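Local coordinates for uncharacterized protein DUF1185 (Bordetella bronchiseptica RB50, PDB 3BYQ) that is of unknown function but has a variant of the Bacillus chorismate mutase fold and may act in amino-acid metabolism, at residues B[81-86]-B[128-133]; B[94-99]-B[119-124]. One frame throughout, in Å; residues are numbered along the deposited sequence. Where two conformers were deposited one is given.

Contact 1 of 2, residues B[81-86]-B[128-133]; sequences SKAAIV and YRMMVP
Ile85 and Met130, here selenomethionine, reach toward each other tip to tip between two strands that run roughly antiparallel, at 150°. From the CB of Ile85 two branches part. CG2, anti to the backbone N, lies obliquely by the Tyr128 ring, with CD2 at 4.3 Å. CG1 meets CE of Met130 at 3.6 Å, and beyond it CD1 comes to 3.8 Å from the carbonyl O of Tyr128. The Met130 chain is extended until chi3 (71°) bends CE over to where it also touches CB of Ala83, at 3.7 Å, and the carbonyl O of Ala84. A long, unbranched side chain suits this place: the strand axes are 6.9 Å apart, and side chains bridge the interval. Strand 79-86 is central to the branched mixed sheet of this chorismate mutase-like fold: it also pairs with strands 119-123 and 161-169. CB of Ala83, a lone methyl, touches both CE of Met130 and CG2 of Val132. At the far end Ser81 OG donates to the carbonyl O of Pro133 across 2.6 Å, tilted 26° from the carbonyl plane, while CG1 of Val132 presses tightly against Ser81 CB at 3.5 Å.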
ATOM      1  N   SER B  81       1.185  23.373   8.754  1.00 17.03           N
ATOM      2  CA  SER B  81       1.252  22.946   7.389  1.00 18.29           C
ATOM      3  C   SER B  81      -0.137  22.888   6.805  1.00 16.73           C
ATOM      4  O   SER B  81      -1.151  23.033   7.484  1.00 16.42           O
ATOM      5  CB  SER B  81       1.910  21.576   7.248  1.00 18.82           C
ATOM      6  OG  SER B  81       2.239  21.303   5.880  1.00 20.80           O
ATOM      7  N   LYS B  82      -0.158  22.598   5.516  1.00 18.72           N
ATOM      8  CA  LYS B  82      -1.421  22.489   4.778  1.00 18.85           C
ATOM      9  C   LYS B  82      -1.225  21.479   3.693  1.00 19.93           C
ATOM     10  O   LYS B  82      -0.118  21.306   3.193  1.00 21.14           O
ATOM     11  CB  LYS B  82      -1.833  23.838   4.189  1.00 18.87           C
ATOM     12  CG  LYS B  82      -0.874  24.423   3.146  1.00 22.19           C
ATOM     13  CD  LYS B  82      -1.023  25.940   2.948  1.00 19.32           C
ATOM     14  CE  LYS B  82       0.091  26.463   2.072  1.00 18.87           C
ATOM     15  NZ  LYS B  82       0.158  27.927   1.931  1.00 22.06           N
ATOM     16  N   ALA B  83      -2.299  20.818   3.299  1.00 18.10           N
ATOM     17  CA  ALA B  83      -2.135  19.780   2.276  1.00 18.01           C
ATOM     18  C   ALA B  83      -3.411  19.505   1.542  1.00 18.49           C
ATOM     19  O   ALA B  83      -4.506  19.843   1.990  1.00 17.00           O
ATOM     20  CB  ALA B  83      -1.604  18.497   2.922  1.00 20.12           C
ATOM     21  N   ALA B  84      -3.260  18.934   0.360  1.00 15.73           N
ATOM     22  CA  ALA B  84      -4.423  18.580  -0.474  1.00 19.22           C
ATOM     23  C   ALA B  84      -4.204  17.283  -1.229  1.00 17.90           C
ATOM     24  O   ALA B  84      -3.135  17.038  -1.730  1.00 18.21           O
ATOM     25  CB  ALA B  84      -4.749  19.677  -1.478  1.00 16.99           C
ATOM     26  N   ILE B  85      -5.247  16.478  -1.295  1.00 16.51           N
ATOM     27  CA  ILE B  85      -5.249  15.256  -2.086  1.00 16.47           C
ATOM     28  C   ILE B  85      -6.489  15.325  -2.988  1.00 16.44           C
ATOM     29  O   ILE B  85      -7.642  15.294  -2.513  1.00 16.79           O
ATOM     30  CB  ILE B  85      -5.267  13.934  -1.273  1.00 18.06           C
ATOM     31  CG1 ILE B  85      -4.236  13.992  -0.159  1.00 19.15           C
ATOM     32  CG2 ILE B  85      -5.026  12.692  -2.243  1.00 15.50           C
ATOM     33  CD1 ILE B  85      -4.212  12.821   0.773  1.00 19.66           C
ATOM     34  N   VAL B  86      -6.230  15.345  -4.288  1.00 17.37           N
ATOM     35  CA  VAL B  86      -7.277  15.470  -5.280  1.00 16.08           C
ATOM     36  C   VAL B  86      -7.559  14.084  -5.828  1.00 17.60           C
ATOM     37  O   VAL B  86      -6.652  13.288  -6.021  1.00 17.77           O
ATOM     38  CB  VAL B  86      -6.894  16.439  -6.437  1.00 17.75           C
ATOM     39  CG1 VAL B  86      -8.052  16.622  -7.433  1.00 18.43           C
ATOM     40  CG2 VAL B  86      -6.425  17.809  -5.867  1.00 15.42           C
ATOM     41  N   TYR B 128      -5.173   7.151  -0.308  1.00 16.74           N
ATOM     42  CA  TYR B 128      -3.791   7.548  -0.386  1.00 18.77           C
ATOM     43  C   TYR B 128      -3.380   8.233   0.922  1.00 19.32           C
ATOM     44  O   TYR B 128      -4.092   9.082   1.448  1.00 21.03           O
ATOM     45  CB  TYR B 128      -3.573   8.507  -1.562  1.00 20.06           C
ATOM     46  CG  TYR B 128      -2.121   8.850  -1.804  1.00 21.51           C
ATOM     47  CD1 TYR B 128      -1.269   7.877  -2.276  1.00 21.83           C
ATOM     48  CD2 TYR B 128      -1.610  10.139  -1.598  1.00 22.85           C
ATOM     49  CE1 TYR B 128       0.051   8.158  -2.538  1.00 30.36           C
ATOM     50  CE2 TYR B 128      -0.241  10.406  -1.825  1.00 24.07           C
ATOM     51  CZ  TYR B 128       0.566   9.398  -2.297  1.00 27.43           C
ATOM     52  OH  TYR B 128       1.930   9.543  -2.563  1.00 33.63           O
ATOM     53  N   ARG B 129      -2.214   7.834   1.422  1.00 20.23           N
ATOM     54  CA  ARG B 129      -1.637   8.382   2.662  1.00 20.92           C
ATOM     55  C   ARG B 129      -0.478   9.277   2.292  1.00 23.06           C
ATOM     56  O   ARG B 129       0.321   8.901   1.454  1.00 22.45           O
ATOM     57  CB  ARG B 129      -1.046   7.268   3.510  1.00 25.65           C
ATOM     58  CG  ARG B 129      -1.895   6.056   3.765  1.00 33.19           C
ATOM     59  CD  ARG B 129      -3.052   6.341   4.613  1.00 30.27           C
ATOM     60  NE  ARG B 129      -2.753   6.976   5.893  1.00 27.32           N
ATOM     61  CZ  ARG B 129      -3.686   7.464   6.699  1.00 31.90           C
ATOM     62  NH1 ARG B 129      -4.971   7.334   6.387  1.00 26.25           N
ATOM     63  NH2 ARG B 129      -3.352   8.062   7.820  1.00 38.42           N
HETATM   64  N   MSE B 130      -0.358  10.428   2.944  1.00 21.80           N
HETATM   65  CA  MSE B 130       0.696  11.373   2.591  1.00 19.55           C
HETATM   66  C   MSE B 130       1.336  12.021   3.799  1.00 18.28           C
HETATM   67  O   MSE B 130       0.639  12.476   4.691  1.00 19.79           O
HETATM   68  CB  MSE B 130       0.051  12.454   1.676  1.00 21.41           C
HETATM   69  CG  MSE B 130       0.961  13.447   1.027  1.00 24.24           C
HETATM   70 SE   MSE B 130       0.020  14.464  -0.326  0.75 16.43          SE
HETATM   71  CE  MSE B 130      -1.098  15.513   0.816  1.00 18.54           C
HETATM   72  N   MSE B 131       2.669  12.078   3.796  1.00 20.27           N
HETATM   73  CA  MSE B 131       3.432  12.740   4.866  0.50 18.87           C
HETATM   74  C   MSE B 131       3.354  14.219   4.632  1.00 20.19           C
HETATM   75  O   MSE B 131       3.665  14.695   3.536  1.00 19.00           O
HETATM   76  CB  MSE B 131       4.929  12.383   4.858  0.50 19.40           C
HETATM   77  CG  MSE B 131       5.268  10.955   5.069  0.50 19.03           C
HETATM   78 SE   MSE B 131       4.660  10.252   6.730  0.38 20.62          SE
HETATM   79  CE  MSE B 131       5.582  11.377   7.989  0.50 27.44           C
ATOM     80  N   VAL B 132       2.951  14.946   5.661  1.00 18.48           N
ATOM     81  CA  VAL B 132       2.814  16.414   5.567  1.00 18.78           C
ATOM     82  C   VAL B 132       3.873  17.102   6.406  1.00 17.53           C
ATOM     83  O   VAL B 132       3.941  16.902   7.618  1.00 18.03           O
ATOM     84  CB  VAL B 132       1.397  16.893   6.019  1.00 20.75           C
ATOM     85  CG1 VAL B 132       1.275  18.448   5.834  1.00 17.95           C
ATOM     86  CG2 VAL B 132       0.328  16.153   5.215  1.00 21.37           C
ATOM     87  N   PRO B 133       4.706  17.911   5.786  1.00 15.44           N
ATOM     88  CA  PRO B 133       5.794  18.477   6.564  1.00 15.44           C
ATOM     89  C   PRO B 133       5.374  19.746   7.247  1.00 16.68           C
ATOM     90  O   PRO B 133       4.603  20.523   6.692  1.00 18.07           O
ATOM     91  CB  PRO B 133       6.826  18.808   5.492  1.00 17.50           C
ATOM     92  CG  PRO B 133       6.002  19.139   4.316  1.00 18.15           C
ATOM     93  CD  PRO B 133       4.868  18.195   4.341  1.00 16.77           C
TER

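Contact 2 of 2, residues B[94-99]-B[119-124]; sequences HGAVWH and AVKAVA
The ammonium nitrogen NZ of Lys121 gives a hydrogen bond of 2.9 Å to NE2 of His99, and the carbonyl O of Phe146 of the second subunit adds a weak one. NZ lies only 1° out of the imidazole plane, at the ring's edge. The two side chains cross at about a right angle: the lysine chain comes up from strand 119-123, extended as far as CE, and chi4 (-67°) then turns NZ to the ring nitrogen. The imidazole is also steadied from outside, since Phe146 of the second subunit stacks on it, and CB of Ala119 touches it obliquely at 3.5 Å from CE1. A methyl suits that position: it is small and apolar and packs on the ring's carbon CE1.

The two segments belong to a beta-alpha-beta crossover: strand 79-86 leads through helices 93-96 and 98-109 to strand 119-123, which returns parallel beside it. The contact thus ties the start of the helical connection to the returning strand.

Along its aliphatic part Lys121 slides past the helical turn. CE of Lys121 rests 3.8 Å from CB of Ala96. Its CD lies 4.0 Å from the backbone C of Gly95, where the absence of a side chain leaves the backbone bare to the methylenes. A long lysine fits because its carbons can pack on Gly95 and Ala96 while its charge is carried on to the histidine. The turn itself is closed by bonds from Trp98 N to Gly95 O, 3.0 Å, and from His99 N to Ala96 O. The carbonyl O of His99 receives NZ of Lys82, so the same residue is linked to both parallel strands, by its ring to one and by its backbone to the other.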
ATOM      1  N   HIS B  94      -6.586  21.766  -8.870  1.00 16.21           N
ATOM      2  CA  HIS B  94      -7.747  21.766  -7.960  1.00 18.35           C
ATOM      3  C   HIS B  94      -7.332  21.697  -6.480  1.00 19.15           C
ATOM      4  O   HIS B  94      -8.092  22.026  -5.585  1.00 21.29           O
ATOM      5  CB  HIS B  94      -8.691  20.609  -8.259  1.00 17.34           C
ATOM      6  CG  HIS B  94      -9.272  20.631  -9.634  1.00 17.09           C
ATOM      7  ND1 HIS B  94      -9.695  19.479 -10.268  1.00 19.07           N
ATOM      8  CD2 HIS B  94      -9.489  21.653 -10.503  1.00 17.75           C
ATOM      9  CE1 HIS B  94     -10.149  19.797 -11.473  1.00 19.79           C
ATOM     10  NE2 HIS B  94     -10.035  21.112 -11.643  1.00 17.10           N
ATOM     11  N   GLY B  95      -6.130  21.183  -6.255  1.00 18.95           N
ATOM     12  CA  GLY B  95      -5.548  21.138  -4.934  1.00 18.64           C
ATOM     13  C   GLY B  95      -4.734  22.394  -4.672  1.00 17.32           C
ATOM     14  O   GLY B  95      -4.625  22.853  -3.551  1.00 18.08           O
ATOM     15  N   ALA B  96      -4.161  22.947  -5.725  1.00 16.79           N
ATOM     16  CA  ALA B  96      -3.290  24.101  -5.597  1.00 17.06           C
ATOM     17  C   ALA B  96      -4.002  25.356  -5.106  1.00 19.00           C
ATOM     18  O   ALA B  96      -3.371  26.289  -4.592  1.00 18.13           O
ATOM     19  CB  ALA B  96      -2.549  24.354  -6.905  1.00 13.89           C
ATOM     20  N   VAL B  97      -5.314  25.371  -5.261  1.00 17.24           N
ATOM     21  CA  VAL B  97      -6.143  26.444  -4.698  1.00 19.43           C
ATOM     22  C   VAL B  97      -5.992  26.579  -3.154  1.00 17.85           C
ATOM     23  O   VAL B  97      -6.236  27.654  -2.588  1.00 17.58           O
ATOM     24  CB  VAL B  97      -7.657  26.247  -4.990  1.00 19.53           C
ATOM     25  CG1 VAL B  97      -7.961  26.423  -6.477  1.00 15.28           C
ATOM     26  CG2 VAL B  97      -8.163  24.892  -4.456  1.00 21.03           C
ATOM     27  N   TRP B  98      -5.575  25.497  -2.512  1.00 17.28           N
ATOM     28  CA  TRP B  98      -5.448  25.445  -1.048  1.00 16.24           C
ATOM     29  C   TRP B  98      -4.243  26.226  -0.501  1.00 18.53           C
ATOM     30  O   TRP B  98      -4.203  26.552   0.659  1.00 18.66           O
ATOM     31  CB  TRP B  98      -5.399  23.997  -0.612  1.00 14.90           C
ATOM     32  CG  TRP B  98      -5.711  23.734   0.866  1.00 15.21           C
ATOM     33  CD1 TRP B  98      -4.897  23.117   1.778  1.00 16.52           C
ATOM     34  CD2 TRP B  98      -6.909  24.069   1.556  1.00 16.90           C
ATOM     35  NE1 TRP B  98      -5.537  23.042   3.005  1.00 15.80           N
ATOM     36  CE2 TRP B  98      -6.764  23.627   2.897  1.00 15.49           C
ATOM     37  CE3 TRP B  98      -8.102  24.679   1.178  1.00 16.88           C
ATOM     38  CZ2 TRP B  98      -7.772  23.755   3.827  1.00 17.76           C
ATOM     39  CZ3 TRP B  98      -9.073  24.821   2.091  1.00 17.26           C
ATOM     40  CH2 TRP B  98      -8.904  24.385   3.422  1.00 17.80           C
ATOM     41  N   HIS B  99      -3.254  26.506  -1.344  1.00 17.91           N
ATOM     42  CA  HIS B  99      -2.117  27.305  -0.893  1.00 17.88           C
ATOM     43  C   HIS B  99      -2.618  28.627  -0.316  1.00 19.57           C
ATOM     44  O   HIS B  99      -2.274  28.984   0.808  1.00 19.95           O
ATOM     45  CB  HIS B  99      -1.111  27.512  -2.009  1.00 18.50           C
ATOM     46  CG  HIS B  99      -0.326  26.282  -2.344  1.00 22.39           C
ATOM     47  ND1 HIS B  99       0.723  25.838  -1.564  1.00 21.98           N
ATOM     48  CD2 HIS B  99      -0.404  25.429  -3.399  1.00 20.26           C
ATOM     49  CE1 HIS B  99       1.225  24.736  -2.097  1.00 21.92           C
ATOM     50  NE2 HIS B  99       0.574  24.473  -3.216  1.00 20.12           N
ATOM     51  N   ALA B 119       3.632  23.044   2.576  1.00 20.88           N
ATOM     52  CA  ALA B 119       2.548  22.311   1.938  1.00 19.81           C
ATOM     53  C   ALA B 119       3.024  21.132   1.141  1.00 20.86           C
ATOM     54  O   ALA B 119       4.190  21.034   0.800  1.00 20.50           O
ATOM     55  CB  ALA B 119       1.802  23.261   0.985  1.00 19.67           C
ATOM     56  N   VAL B 120       2.109  20.203   0.911  1.00 17.48           N
ATOM     57  CA  VAL B 120       2.326  19.113  -0.050  1.00 17.78           C
ATOM     58  C   VAL B 120       0.974  18.766  -0.625  1.00 19.78           C
ATOM     59  O   VAL B 120      -0.043  18.949   0.015  1.00 18.56           O
ATOM     60  CB  VAL B 120       3.069  17.901   0.580  1.00 20.31           C
ATOM     61  CG1 VAL B 120       2.270  17.273   1.729  1.00 18.84           C
ATOM     62  CG2 VAL B 120       3.493  16.843  -0.498  1.00 21.12           C
ATOM     63  N   LYS B 121       0.953  18.324  -1.867  1.00 18.27           N
ATOM     64  CA  LYS B 121      -0.306  17.914  -2.474  1.00 18.85           C
ATOM     65  C   LYS B 121      -0.059  16.836  -3.487  1.00 19.90           C
ATOM     66  O   LYS B 121       1.059  16.597  -3.914  1.00 18.64           O
ATOM     67  CB  LYS B 121      -1.023  19.060  -3.124  1.00 20.28           C
ATOM     68  CG  LYS B 121      -0.228  19.765  -4.123  1.00 23.26           C
ATOM     69  CD  LYS B 121      -0.967  21.053  -4.594  1.00 25.95           C
ATOM     70  CE  LYS B 121      -0.124  21.731  -5.624  1.00 22.89           C
ATOM     71  NZ  LYS B 121       1.133  22.246  -5.037  1.00 20.74           N
ATOM     72  N   ALA B 122      -1.126  16.138  -3.810  1.00 16.71           N
ATOM     73  CA  ALA B 122      -1.060  15.042  -4.787  1.00 14.48           C
ATOM     74  C   ALA B 122      -2.447  14.811  -5.390  1.00 17.81           C
ATOM     75  O   ALA B 122      -3.435  15.227  -4.829  1.00 17.25           O
ATOM     76  CB  ALA B 122      -0.619  13.754  -4.103  1.00 19.80           C
ATOM     77  N   VAL B 123      -2.458  14.210  -6.571  1.00 16.26           N
ATOM     78  CA  VAL B 123      -3.670  13.666  -7.200  1.00 16.74           C
ATOM     79  C   VAL B 123      -3.505  12.169  -7.004  1.00 18.20           C
ATOM     80  O   VAL B 123      -2.483  11.597  -7.351  1.00 19.43           O
ATOM     81  CB  VAL B 123      -3.782  14.007  -8.685  1.00 16.97           C
ATOM     82  CG1 VAL B 123      -5.006  13.260  -9.271  1.00 16.66           C
ATOM     83  CG2 VAL B 123      -3.841  15.529  -8.873  1.00 16.92           C
ATOM     84  N   ALA B 124      -4.487  11.525  -6.379  1.00 14.75           N
ATOM     85  CA  ALA B 124      -4.288  10.135  -5.969  1.00 16.40           C
ATOM     86  C   ALA B 124      -5.598   9.397  -5.825  1.00 18.82           C
ATOM     87  O   ALA B 124      -6.660   9.948  -5.890  1.00 20.47           O
ATOM     88  CB  ALA B 124      -3.567  10.112  -4.625  1.00 15.25           C
TER

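In the fold
Both contacts are buried and share one sheet: strand 79-86 of contact 1 lies parallel to strand 119-123 of contact 2, probably hydrogen-bonded to it from Val86 N to Ala122 O and from Ala124 N to Val86 O. Contact 2 is nested within the chain loop that contact 1 closes. Contact 1, its centre about 7 Å from the chain's centre, joins strand to strand through apolar tips, with one serine bond at its end. Contact 2, about 11 Å out, joins helix to strand through a lysine-histidine pair, with Phe146 of the second subunit stacked on the histidine ring. That subunit also borders contact 1, bonding Tyr128 OH through its Glu150.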